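D-aminopeptidase (Bacillus subtilis, PDB 1HI9) removes N-terminal residues from peptides containing D-amino acids, working as a two-zinc homodecamer whose active sites lie in a central chamber. Local coordinates at residues Asn57-Met63 / Asp81-Met87; Ser114-Ile118 / Val131-Gly135; Ser6-Ile12 / Leu101-Ala105. All coordinates share one frame. Residues are numbered along the deposited sequence.

Contact 1: Asn57-Met63 / Asp81-Met87. With ZN (zinc ion), chain G.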
# COMPACT_ATOMS: atom_id res chain seq x y z
N ASN A 57 17.88 -29.25 15.93
CA ASN A 57 16.83 -29.12 14.92
C ASN A 57 15.90 -27.96 15.24
O ASN A 57 15.19 -27.97 16.25
CB ASN A 57 16.02 -30.42 14.84
CG ASN A 57 14.99 -30.40 13.72
OD1 ASN A 57 13.91 -30.97 13.84
ND2 ASN A 57 15.33 -29.75 12.62
N ASP A 58 15.90 -26.95 14.38
CA ASP A 58 15.03 -25.79 14.55
C ASP A 58 13.64 -26.33 14.31
O ASP A 58 13.33 -26.80 13.21
CB ASP A 58 15.36 -24.72 13.50
CG ASP A 58 14.72 -23.38 13.79
OD1 ASP A 58 13.54 -23.37 14.20
OD2 ASP A 58 15.40 -22.35 13.60
N SER A 59 12.78 -26.27 15.33
CA SER A 59 11.43 -26.83 15.22
C SER A 59 10.28 -25.83 15.25
O SER A 59 9.16 -26.20 15.58
CB SER A 59 11.21 -27.86 16.32
OG SER A 59 12.24 -28.82 16.32
N HIS A 60 10.54 -24.59 14.88
CA HIS A 60 9.49 -23.58 14.92
C HIS A 60 9.14 -22.97 13.56
O HIS A 60 10.01 -22.53 12.82
CB HIS A 60 9.93 -22.48 15.88
CG HIS A 60 9.04 -21.28 15.88
ND1 HIS A 60 7.74 -21.31 16.32
CD2 HIS A 60 9.26 -20.00 15.48
CE1 HIS A 60 7.20 -20.11 16.20
NE2 HIS A 60 8.10 -19.30 15.69
N SER A 61 7.84 -22.94 13.25
CA SER A 61 7.36 -22.32 12.02
C SER A 61 8.17 -22.70 10.77
O SER A 61 8.17 -23.86 10.35
CB SER A 61 7.35 -20.80 12.22
OG SER A 61 6.70 -20.11 11.15
N LYS A 62 8.86 -21.73 10.16
CA LYS A 62 9.66 -21.98 8.96
C LYS A 62 10.99 -22.61 9.32
O LYS A 62 11.81 -22.90 8.45
CB LYS A 62 9.91 -20.69 8.16
CG LYS A 62 8.64 -20.06 7.66
CD LYS A 62 7.83 -21.05 6.83
CE LYS A 62 6.37 -20.62 6.74
NZ LYS A 62 5.56 -21.57 5.93
N MET A 63 11.21 -22.79 10.62
CA MET A 63 12.42 -23.42 11.15
C MET A 63 13.73 -22.84 10.64
O MET A 63 14.71 -23.56 10.42
CB MET A 63 12.33 -24.93 10.89
CG MET A 63 11.05 -25.52 11.47
SD MET A 63 10.61 -27.14 10.79
CE MET A 63 9.22 -27.58 11.83
N ASP A 81 12.53 -25.93 6.41
CA ASP A 81 11.29 -26.66 6.59
C ASP A 81 11.05 -27.71 5.50
O ASP A 81 11.93 -28.01 4.68
CB ASP A 81 10.11 -25.69 6.67
CG ASP A 81 9.84 -24.97 5.37
OD1 ASP A 81 10.78 -24.85 4.56
OD2 ASP A 81 8.69 -24.53 5.15
N VAL A 82 9.84 -28.26 5.49
CA VAL A 82 9.47 -29.30 4.55
C VAL A 82 10.37 -30.51 4.80
O VAL A 82 10.79 -31.21 3.86
CB VAL A 82 9.59 -28.84 3.07
CG1 VAL A 82 8.88 -29.83 2.16
CG2 VAL A 82 8.97 -27.45 2.88
N LYS A 83 10.69 -30.76 6.07
CA LYS A 83 11.50 -31.91 6.45
C LYS A 83 10.57 -33.09 6.70
O LYS A 83 9.53 -32.95 7.35
CB LYS A 83 12.30 -31.63 7.72
CG LYS A 83 13.36 -30.57 7.55
CD LYS A 83 13.93 -30.13 8.89
CE LYS A 83 12.85 -29.52 9.77
NZ LYS A 83 13.46 -28.68 10.83
N PRO A 84 10.92 -34.27 6.17
CA PRO A 84 10.12 -35.49 6.33
C PRO A 84 9.51 -35.68 7.73
O PRO A 84 8.35 -36.09 7.86
CB PRO A 84 11.11 -36.59 5.97
CG PRO A 84 11.93 -35.94 4.90
CD PRO A 84 12.18 -34.56 5.46
N PHE A 85 10.28 -35.36 8.78
CA PHE A 85 9.77 -35.51 10.14
C PHE A 85 9.70 -34.25 10.99
O PHE A 85 9.79 -34.30 12.21
CB PHE A 85 10.51 -36.64 10.87
CG PHE A 85 10.25 -38.00 10.29
CD1 PHE A 85 11.05 -38.51 9.28
CD2 PHE A 85 9.12 -38.72 10.68
CE1 PHE A 85 10.74 -39.71 8.65
CE2 PHE A 85 8.79 -39.91 10.05
CZ PHE A 85 9.60 -40.42 9.04
N SER A 86 9.55 -33.11 10.32
CA SER A 86 9.38 -31.81 10.95
C SER A 86 10.19 -31.57 12.22
O SER A 86 11.41 -31.49 12.17
CB SER A 86 7.88 -31.60 11.23
OG SER A 86 7.58 -30.28 11.68
N MET A 87 9.49 -31.45 13.35
CA MET A 87 10.11 -31.20 14.64
C MET A 87 11.10 -32.27 15.14
O MET A 87 11.93 -31.98 16.00
CB MET A 87 9.04 -30.96 15.70
CG MET A 87 8.13 -29.80 15.38
SD MET A 87 6.97 -29.38 16.70
CE MET A 87 8.02 -28.47 17.80
ZN ZN G . 6.43 -23.04 17.60
O HOH W 1 4.73 -24.88 17.13

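Contact 2: Ser114-Ile118 / Val131-Gly135. With ZN (zinc ion), chain F.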
# COMPACT_ATOMS: atom_id res chain seq x y z
N SER A 114 -0.33 -21.42 23.91
CA SER A 114 -0.70 -22.82 23.76
C SER A 114 -1.31 -23.13 22.39
O SER A 114 -2.14 -22.39 21.87
CB SER A 114 -1.71 -23.21 24.85
OG SER A 114 -2.90 -22.47 24.71
N HIS A 115 -0.87 -24.25 21.80
CA HIS A 115 -1.38 -24.71 20.51
C HIS A 115 -0.67 -26.01 20.17
O HIS A 115 0.22 -26.43 20.90
CB HIS A 115 -1.12 -23.68 19.41
CG HIS A 115 0.33 -23.50 19.09
ND1 HIS A 115 1.20 -22.80 19.90
CD2 HIS A 115 1.09 -23.98 18.07
CE1 HIS A 115 2.41 -22.85 19.40
NE2 HIS A 115 2.38 -23.56 18.29
N SER A 116 -1.08 -26.63 19.07
CA SER A 116 -0.49 -27.88 18.60
C SER A 116 -0.31 -27.85 17.08
O SER A 116 -1.27 -28.10 16.34
CB SER A 116 -1.38 -29.07 18.98
OG SER A 116 -1.49 -29.20 20.37
N MET A 117 0.91 -27.56 16.63
CA MET A 117 1.27 -27.48 15.21
C MET A 117 0.60 -26.30 14.48
O MET A 117 1.29 -25.41 14.01
CB MET A 117 0.96 -28.78 14.49
CG MET A 117 1.83 -29.96 14.93
SD MET A 117 3.63 -29.65 14.84
CE MET A 117 3.92 -29.70 13.06
N ILE A 118 -0.72 -26.31 14.39
CA ILE A 118 -1.44 -25.22 13.73
C ILE A 118 -2.54 -24.72 14.65
O ILE A 118 -2.97 -25.44 15.55
CB ILE A 118 -2.08 -25.67 12.40
CG1 ILE A 118 -3.05 -26.82 12.68
CG2 ILE A 118 -0.99 -26.11 11.43
CD1 ILE A 118 -3.93 -27.16 11.51
N VAL A 131 -2.42 -35.71 23.54
CA VAL A 131 -1.04 -35.23 23.41
C VAL A 131 -0.94 -34.01 22.50
O VAL A 131 -1.83 -33.73 21.69
CB VAL A 131 -0.10 -36.32 22.85
CG1 VAL A 131 -0.05 -37.51 23.79
CG2 VAL A 131 -0.55 -36.75 21.45
N GLY A 132 0.15 -33.28 22.64
CA GLY A 132 0.39 -32.12 21.81
C GLY A 132 1.69 -32.39 21.09
O GLY A 132 2.08 -33.55 20.91
N GLU A 133 2.37 -31.32 20.67
CA GLU A 133 3.65 -31.46 19.99
C GLU A 133 4.61 -32.27 20.86
O GLU A 133 5.31 -33.16 20.39
CB GLU A 133 4.25 -30.08 19.71
CG GLU A 133 3.56 -29.31 18.61
CD GLU A 133 3.93 -27.84 18.59
OE1 GLU A 133 5.13 -27.52 18.79
OE2 GLU A 133 3.04 -27.00 18.38
N LEU A 134 4.62 -31.93 22.15
CA LEU A 134 5.48 -32.59 23.11
C LEU A 134 5.27 -34.10 23.09
O LEU A 134 6.23 -34.87 22.97
CB LEU A 134 5.20 -32.03 24.50
CG LEU A 134 6.27 -32.28 25.55
CD1 LEU A 134 6.10 -31.26 26.67
CD2 LEU A 134 6.15 -33.70 26.07
N GLY A 135 4.02 -34.52 23.19
CA GLY A 135 3.69 -35.93 23.21
C GLY A 135 4.02 -36.62 21.91
O GLY A 135 4.68 -37.65 21.92
ZN ZN F . 5.23 -25.57 19.05
O HOH W 1 4.73 -24.88 17.13
O HOH W 2 -3.26 -31.19 21.06

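Contact 3: Ser6-Ile12 / Leu101-Ala105. With ZN (zinc ion), chain F; ZN (zinc ion), chain G.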
# COMPACT_ATOMS: atom_id res chain seq x y z
N SER A 6 15.54 -30.53 19.99
CA SER A 6 14.44 -29.99 19.21
C SER A 6 14.15 -28.66 19.88
O SER A 6 13.80 -28.62 21.06
CB SER A 6 13.21 -30.89 19.29
OG SER A 6 12.11 -30.29 18.62
N VAL A 7 14.30 -27.57 19.13
CA VAL A 7 14.07 -26.25 19.70
C VAL A 7 12.89 -25.50 19.09
O VAL A 7 12.90 -25.18 17.90
CB VAL A 7 15.32 -25.35 19.57
CG1 VAL A 7 15.15 -24.10 20.43
CG2 VAL A 7 16.57 -26.12 19.98
N ASP A 8 11.89 -25.22 19.92
CA ASP A 8 10.71 -24.47 19.51
C ASP A 8 10.92 -23.04 20.02
O ASP A 8 11.93 -22.76 20.67
CB ASP A 8 9.45 -25.08 20.13
CG ASP A 8 8.23 -24.90 19.25
OD1 ASP A 8 8.30 -24.18 18.24
OD2 ASP A 8 7.18 -25.49 19.58
N MET A 9 9.97 -22.15 19.76
CA MET A 9 10.11 -20.76 20.20
C MET A 9 9.17 -20.24 21.29
O MET A 9 9.61 -19.48 22.15
CB MET A 9 9.97 -19.81 19.01
CG MET A 9 11.26 -19.19 18.56
SD MET A 9 10.97 -17.90 17.37
CE MET A 9 11.80 -16.55 18.14
N GLU A 10 7.90 -20.60 21.22
CA GLU A 10 6.92 -20.10 22.18
C GLU A 10 7.31 -20.28 23.64
O GLU A 10 6.96 -19.46 24.49
CB GLU A 10 5.55 -20.74 21.94
CG GLU A 10 4.88 -20.32 20.65
CD GLU A 10 5.39 -21.08 19.44
OE1 GLU A 10 6.30 -21.91 19.60
OE2 GLU A 10 4.88 -20.84 18.32
N GLY A 11 8.03 -21.35 23.93
CA GLY A 11 8.45 -21.61 25.29
C GLY A 11 9.78 -20.99 25.66
O GLY A 11 10.21 -21.12 26.80
N ILE A 12 10.44 -20.32 24.73
CA ILE A 12 11.72 -19.70 25.03
C ILE A 12 11.51 -18.68 26.14
O ILE A 12 10.44 -18.06 26.26
CB ILE A 12 12.32 -19.00 23.80
CG1 ILE A 12 12.69 -20.04 22.76
CG2 ILE A 12 13.53 -18.19 24.20
CD1 ILE A 12 13.68 -21.08 23.25
N LEU A 101 13.54 -28.07 23.83
CA LEU A 101 13.76 -26.70 24.33
C LEU A 101 12.75 -25.71 23.78
O LEU A 101 12.37 -25.77 22.62
CB LEU A 101 15.16 -26.24 23.93
CG LEU A 101 16.04 -25.50 24.94
CD1 LEU A 101 17.28 -25.01 24.21
CD2 LEU A 101 15.31 -24.34 25.58
N GLY A 102 12.35 -24.76 24.63
CA GLY A 102 11.40 -23.76 24.21
C GLY A 102 10.03 -24.31 23.87
O GLY A 102 9.33 -23.76 23.02
N TYR A 103 9.66 -25.41 24.52
CA TYR A 103 8.36 -26.00 24.27
C TYR A 103 7.23 -25.28 24.99
O TYR A 103 7.45 -24.50 25.92
CB TYR A 103 8.38 -27.48 24.63
CG TYR A 103 8.82 -28.36 23.47
CD1 TYR A 103 9.97 -28.07 22.75
CD2 TYR A 103 8.07 -29.47 23.09
CE1 TYR A 103 10.37 -28.86 21.67
CE2 TYR A 103 8.46 -30.26 22.01
CZ TYR A 103 9.60 -29.95 21.31
OH TYR A 103 9.95 -30.73 20.23
N HIS A 104 6.02 -25.54 24.54
CA HIS A 104 4.82 -24.91 25.09
C HIS A 104 3.74 -25.94 25.32
O HIS A 104 3.86 -27.08 24.89
CB HIS A 104 4.31 -23.85 24.11
CG HIS A 104 4.13 -24.37 22.71
ND1 HIS A 104 3.05 -25.14 22.34
CD2 HIS A 104 4.93 -24.28 21.62
CE1 HIS A 104 3.18 -25.50 21.08
NE2 HIS A 104 4.31 -24.99 20.62
N ALA A 105 2.67 -25.52 26.00
CA ALA A 105 1.55 -26.38 26.30
C ALA A 105 0.77 -26.73 25.04
O ALA A 105 0.75 -25.95 24.06
CB ALA A 105 0.65 -25.70 27.30
ZN ZN F . 5.23 -25.57 19.05
ZN ZN G . 6.43 -23.04 17.60
O HOH W 3 12.76 -23.08 26.99
O HOH W 1 4.73 -24.88 17.13

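Contact 1: Asn57-Met63 / Asp81-Met87
The loop after strand 53-58, carrying the zinc ligand His60, packs against the loop after its parallel neighbour 76-80, an edge strand of the mixed sheet within this chain. At Asp81, OD2 stays 4.4 Å from Lys62 NZ, too far for a salt bridge, while OD1 is held by Ser180 of a second subunit. Val82 faces neighbouring subunits, then Lys83 drives its side chain back to the end of strand 53-58, where Lys83 NZ sits 3.0 Å from Asp58 O. A type I turn from Lys83 to Ser86, closed by Ser86 N to Lys83 O at 3.0 Å, carries Pro84 and Phe85 away from Asn57-Met63. Met63, its CA-to-CB bond toward Asp81-Met87, brings CE to 3.2 Å from Ser86 OG and SD to 3.2 Å from Lys83 NZ. Met87 CA comes within 4.6 Å of Ser59 CA, and Met87 CE packs 3.6 Å from Ser59 CB. His60, which opens a type II' turn ending at Met63, points its CA-to-CB bond away, and its ND1 binds the zinc of chain G at 2.5 Å. Strand 76-80 lies against Asn57 and Lys83, helix 254-268 covers Phe85, Ser86 and Met87, and helix 133-143 meets Met87.

Contact 2: Ser114-Ile118 / Val131-Gly135
One carboxylate does two jobs here: Glu133 OE1 binds the zinc of chain F at 2.0 Å, while OE2 accepts a nearly straight hydrogen bond from the backbone Met117 N at 2.8 Å. This is part of the two-zinc active site of the M55 peptidases, where the loop carrying the nucleophile His115 meets the start of helix 133-143. Gly132 is the N-cap residue, and Glu133, in the first turn, extends its side chain to the metal; Asp8 and His104 complete the protein ligands. His115 NE2 approaches Glu133 OE2 at 3.5 Å, ND1 is hydrogen-bonded to Met113 O, and the ring stacks on His104; Phe273 of another subunit meets it edge-to-face. Met117 SD rests 3.8 Å from Glu133 CG, and a water joins Ser116 OG, also hydrogen-bonded to Ala107 N, to Val131 O. The zinc-bound water, 2.1 Å from the metal, lies 2.9 Å from His115 NE2 and donates a hydrogen bond to Glu133 OE2 at 3.0 Å.

Contact 3: Ser6-Ile12 / Leu101-Ala105
Strands 2-7 and 97-103 run parallel here, with hydrogen bonds from Leu101 N to Ser6 O and from Asp8 N to Leu101 O, both 2.8 Å. Beyond this pairing, side-chain conformations set the metal ligands and the apolar contacts. Val7 (t) and Leu101 share one face of the sheet, Val7 CG1 to Leu101 CB 4.1 Å, and Ile12, with both chi angles m, brings CD1 to 4.3 Å from Leu101 CD2. Tyr103 starts away from Ser6-Ile12, yet its ring swings back so that Tyr103 OH meets Ser6 OG at 2.7 Å in a hydrogen bond. Asp8, with chi1 between wells at -149°, spreads its carboxylate across both metals: OD2 is 2.0 Å from the zinc of chain F and OD1 2.3 Å from that of chain G. Glu10 folds its side chain with chi2 p to place OE1 2.3 Å from the chain G ion, and His104 takes the p rotamer, setting NE2 1.9 Å from the chain F ion. Glycines make room: at Gly102, with positive phi, a CB would collide with Asp8 O, and at Gly11 one would strike Tyr103 O. Gly11 N donates a hydrogen bond to Gly102 O, 2.9 Å. With Asp8 and water 1 bridging the ions, the chemistry is consistent with a co-catalytic zinc pair that activates the bridging water.

All three contacts are buried, but contact 3 lies nearest the centre of the chain and contact 1 furthest out, with Lys62 exposed and Asp81 reaching another subunit. Contacts 1 and 3 share the mixed sheet, on its neighbouring strands 53-58 and 2-7, joined by Ser59 N to Val7 O at 2.8 Å; contact 2 instead brings in helix 133-143. Contact 3 combines parallel-strand pairing with most of the zinc ligands, Asp8, Glu10 and His104; contact 1 adds His60 to sulphur and loop packing, and contact 2 turns on a single carboxylate, that of Glu133. Water 1, bound to both zincs, is common to all three.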